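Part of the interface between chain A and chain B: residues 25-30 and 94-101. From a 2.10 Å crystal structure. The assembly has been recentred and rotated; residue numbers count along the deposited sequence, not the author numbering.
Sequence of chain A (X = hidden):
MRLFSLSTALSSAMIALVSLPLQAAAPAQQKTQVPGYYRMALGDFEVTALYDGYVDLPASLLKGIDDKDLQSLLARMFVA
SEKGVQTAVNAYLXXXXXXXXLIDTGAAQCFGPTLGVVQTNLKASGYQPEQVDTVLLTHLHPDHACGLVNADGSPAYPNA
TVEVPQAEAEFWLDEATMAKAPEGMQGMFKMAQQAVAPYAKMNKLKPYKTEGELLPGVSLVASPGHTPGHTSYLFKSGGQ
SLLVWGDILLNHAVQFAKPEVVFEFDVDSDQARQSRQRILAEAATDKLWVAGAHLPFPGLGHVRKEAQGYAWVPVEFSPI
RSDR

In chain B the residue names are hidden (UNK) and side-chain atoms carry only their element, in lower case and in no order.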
# COMPACT_ATOMS: atom_id res chain seq x y z
N ALA A 25 -29.88 -3.27 -8.39
CA ALA A 25 -30.44 -3.78 -7.15
C ALA A 25 -29.40 -3.81 -6.04
O ALA A 25 -29.75 -4.03 -4.89
CB ALA A 25 -31.03 -5.15 -7.36
N ALA A 26 -28.13 -3.59 -6.39
CA ALA A 26 -27.12 -3.43 -5.37
C ALA A 26 -27.45 -2.14 -4.66
O ALA A 26 -28.09 -1.27 -5.24
CB ALA A 26 -25.72 -3.35 -6.00
N PRO A 27 -27.00 -1.98 -3.40
CA PRO A 27 -27.10 -0.67 -2.75
C PRO A 27 -26.26 0.35 -3.51
O PRO A 27 -25.42 -0.01 -4.33
CB PRO A 27 -26.44 -0.90 -1.38
CG PRO A 27 -26.40 -2.37 -1.19
CD PRO A 27 -26.31 -2.97 -2.56
N ALA A 28 -26.48 1.62 -3.21
CA ALA A 28 -25.69 2.68 -3.79
C ALA A 28 -24.22 2.45 -3.45
O ALA A 28 -23.90 1.91 -2.38
CB ALA A 28 -26.17 4.02 -3.26
N GLN A 29 -23.33 2.83 -4.35
CA GLN A 29 -21.91 2.71 -4.10
C GLN A 29 -21.49 3.70 -3.03
O GLN A 29 -21.98 4.82 -2.99
CB GLN A 29 -21.12 2.97 -5.39
CG GLN A 29 -21.23 1.81 -6.39
CD GLN A 29 -20.59 2.12 -7.73
OE1 GLN A 29 -19.98 3.17 -7.92
NE2 GLN A 29 -20.71 1.19 -8.67
N GLN A 30 -20.59 3.27 -2.17
CA GLN A 30 -20.15 4.11 -1.06
C GLN A 30 -19.21 5.23 -1.49
O GLN A 30 -19.26 6.33 -0.92
CB GLN A 30 -19.52 3.24 0.02
CG GLN A 30 -20.57 2.48 0.81
CD GLN A 30 -21.28 3.36 1.82
OE1 GLN A 30 -20.63 4.07 2.58
NE2 GLN A 30 -22.61 3.32 1.83
N UNK B 94 -17.40 -6.50 -4.44
CA UNK B 94 -17.56 -5.74 -5.66
C UNK B 94 -19.03 -5.39 -5.84
O UNK B 94 -19.91 -6.26 -5.83
c UNK B 94 -17.01 -6.51 -6.87
c UNK B 94 -15.51 -6.77 -6.64
c UNK B 94 -17.18 -5.71 -8.16
c UNK B 94 -14.86 -7.62 -7.68
N UNK B 95 -19.28 -4.09 -5.95
CA UNK B 95 -20.63 -3.57 -6.19
C UNK B 95 -20.70 -3.27 -7.69
O UNK B 95 -20.05 -2.33 -8.18
c UNK B 95 -22.25 -1.72 -5.52
o UNK B 95 -22.85 -1.85 -6.57
c UNK B 95 -20.85 -2.29 -5.36
n UNK B 95 -22.77 -1.08 -4.46
N UNK B 96 -21.44 -4.10 -8.41
CA UNK B 96 -21.52 -4.02 -9.86
C UNK B 96 -22.73 -3.20 -10.31
O UNK B 96 -23.03 -3.14 -11.50
c UNK B 96 -20.64 -6.35 -10.02
c UNK B 96 -21.70 -5.41 -10.50
o UNK B 96 -22.99 -5.94 -10.15
N UNK B 97 -23.43 -2.58 -9.37
CA UNK B 97 -24.72 -1.98 -9.66
C UNK B 97 -25.85 -3.01 -9.67
O UNK B 97 -26.88 -2.82 -9.02
N UNK B 98 -25.66 -4.11 -10.40
CA UNK B 98 -26.65 -5.18 -10.44
C UNK B 98 -26.61 -6.05 -9.20
O UNK B 98 -27.63 -6.54 -8.75
o UNK B 98 -25.77 -5.12 -13.74
o UNK B 98 -27.89 -4.99 -13.21
c UNK B 98 -26.72 -5.34 -12.97
c UNK B 98 -26.45 -6.07 -11.67
N UNK B 99 -25.41 -6.28 -8.68
CA UNK B 99 -25.20 -7.15 -7.54
C UNK B 99 -24.17 -6.61 -6.57
O UNK B 99 -23.22 -5.90 -6.96
n UNK B 99 -26.64 -9.96 -8.31
c UNK B 99 -24.72 -8.52 -8.01
c UNK B 99 -25.71 -9.22 -8.91
o UNK B 99 -25.65 -9.10 -10.14
N UNK B 100 -24.32 -6.96 -5.29
CA UNK B 100 -23.24 -6.79 -4.34
C UNK B 100 -22.65 -8.17 -4.11
O UNK B 100 -23.31 -9.07 -3.59
c UNK B 100 -23.71 -6.16 -3.03
c UNK B 100 -23.19 -5.45 -0.70
c UNK B 100 -22.59 -5.83 -2.03
c UNK B 100 -21.66 -4.72 -2.54
N UNK B 101 -21.40 -8.34 -4.53
CA UNK B 101 -20.78 -9.65 -4.61
C UNK B 101 -19.55 -9.71 -3.73
O UNK B 101 -18.64 -8.90 -3.86
c UNK B 101 -20.35 -9.98 -6.07
c UNK B 101 -21.53 -9.87 -7.01
c UNK B 101 -19.75 -11.38 -6.15
O HOH W 1 -24.71 0.34 -7.10

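Position B94 carries four side-chain carbons and no heteroatom. The chain forks at the first of them, one arm being two carbons long, which identifies Ile B94. It does not touch the chain A segment; its backbone pairs with that of position B101, N to O at 2.8 Å and O to N at 2.9 Å, so the two ends of the segment are held together as neighbouring strands.

Position B95 has two carbons, the second bearing one oxygen and one nitrogen. The nitrogen lies 2.9 Å from the O atom of Pro A27, a carbonyl that can only accept, and the oxygen is 3.0 Å from the backbone N of position B97, which donates to it. Both contacts fit the amide of Asn B95. Its CA-to-CB bond points toward chain A, and chi1 is t.

At position B96 a single carbon carries one oxygen and one carbon, the branched pattern of a threonine. The CA-to-CB bond of Thr B96 points away from the chain A segment. Its OG1 accepts a hydrogen bond from the N atom of position B99 at 2.9 Å, tying the turn together from within.

Position B97 has no side-chain atoms and is therefore Gly B97. Its phi and psi of 81° and -50° would jam a CB against the carbonyl oxygen of Thr B96, so the backbone itself calls for glycine. The O atom of Gly B97 receives the N atoms of Ala A25 at 3.1 Å and Ala A26 at 3.0 Å.

Two carbons, the second with two oxygens, form the side chain at position B98. Composition alone leaves only a carboxylate on a short stem, Asp B98, whose CA-to-CB bond points away from the chain A segment. The contact comes from its backbone: the O atom lies 3.9 Å from CB of Ala A25.

Position B99 repeats the pattern of two carbons with one oxygen and one nitrogen on the second, giving Asn B99. Its CA-to-CB bond also points away, whereas its backbone C atom is 3.7 Å from CB of Ala A26.

Position B100 has four side-chain carbons, forked at the second. Its CB packs 4.1 Å from CD of Pro A27, and its CA-to-CB bond points toward the chain A segment. The fork at the second carbon identifies Leu B100.

Position B101 has one carbon carrying two more, the compact fork of Val B101, and lies out of reach of the chain A segment.

The contact therefore rests on a tight turn that offers a backbone acceptor and an amide to an extended segment without regular secondary structure. Gly B97 O gathers two successive amides, while Asn B95 uses both ends of its side chain: OD1 braces the turn and ND2 grips chain A. A water reinforces this grip by donating to Pro A27 O and Asn B95 OD1, each at 2.9 Å. Between these polar anchors, CB of Ala A26 settles 3.3 Å from Asn B95 OD1, and the aliphatic part of Gln A29 lies against the same asparagine, CG to CG at 3.8 Å.

Chain B (94-101) INTGDNLV
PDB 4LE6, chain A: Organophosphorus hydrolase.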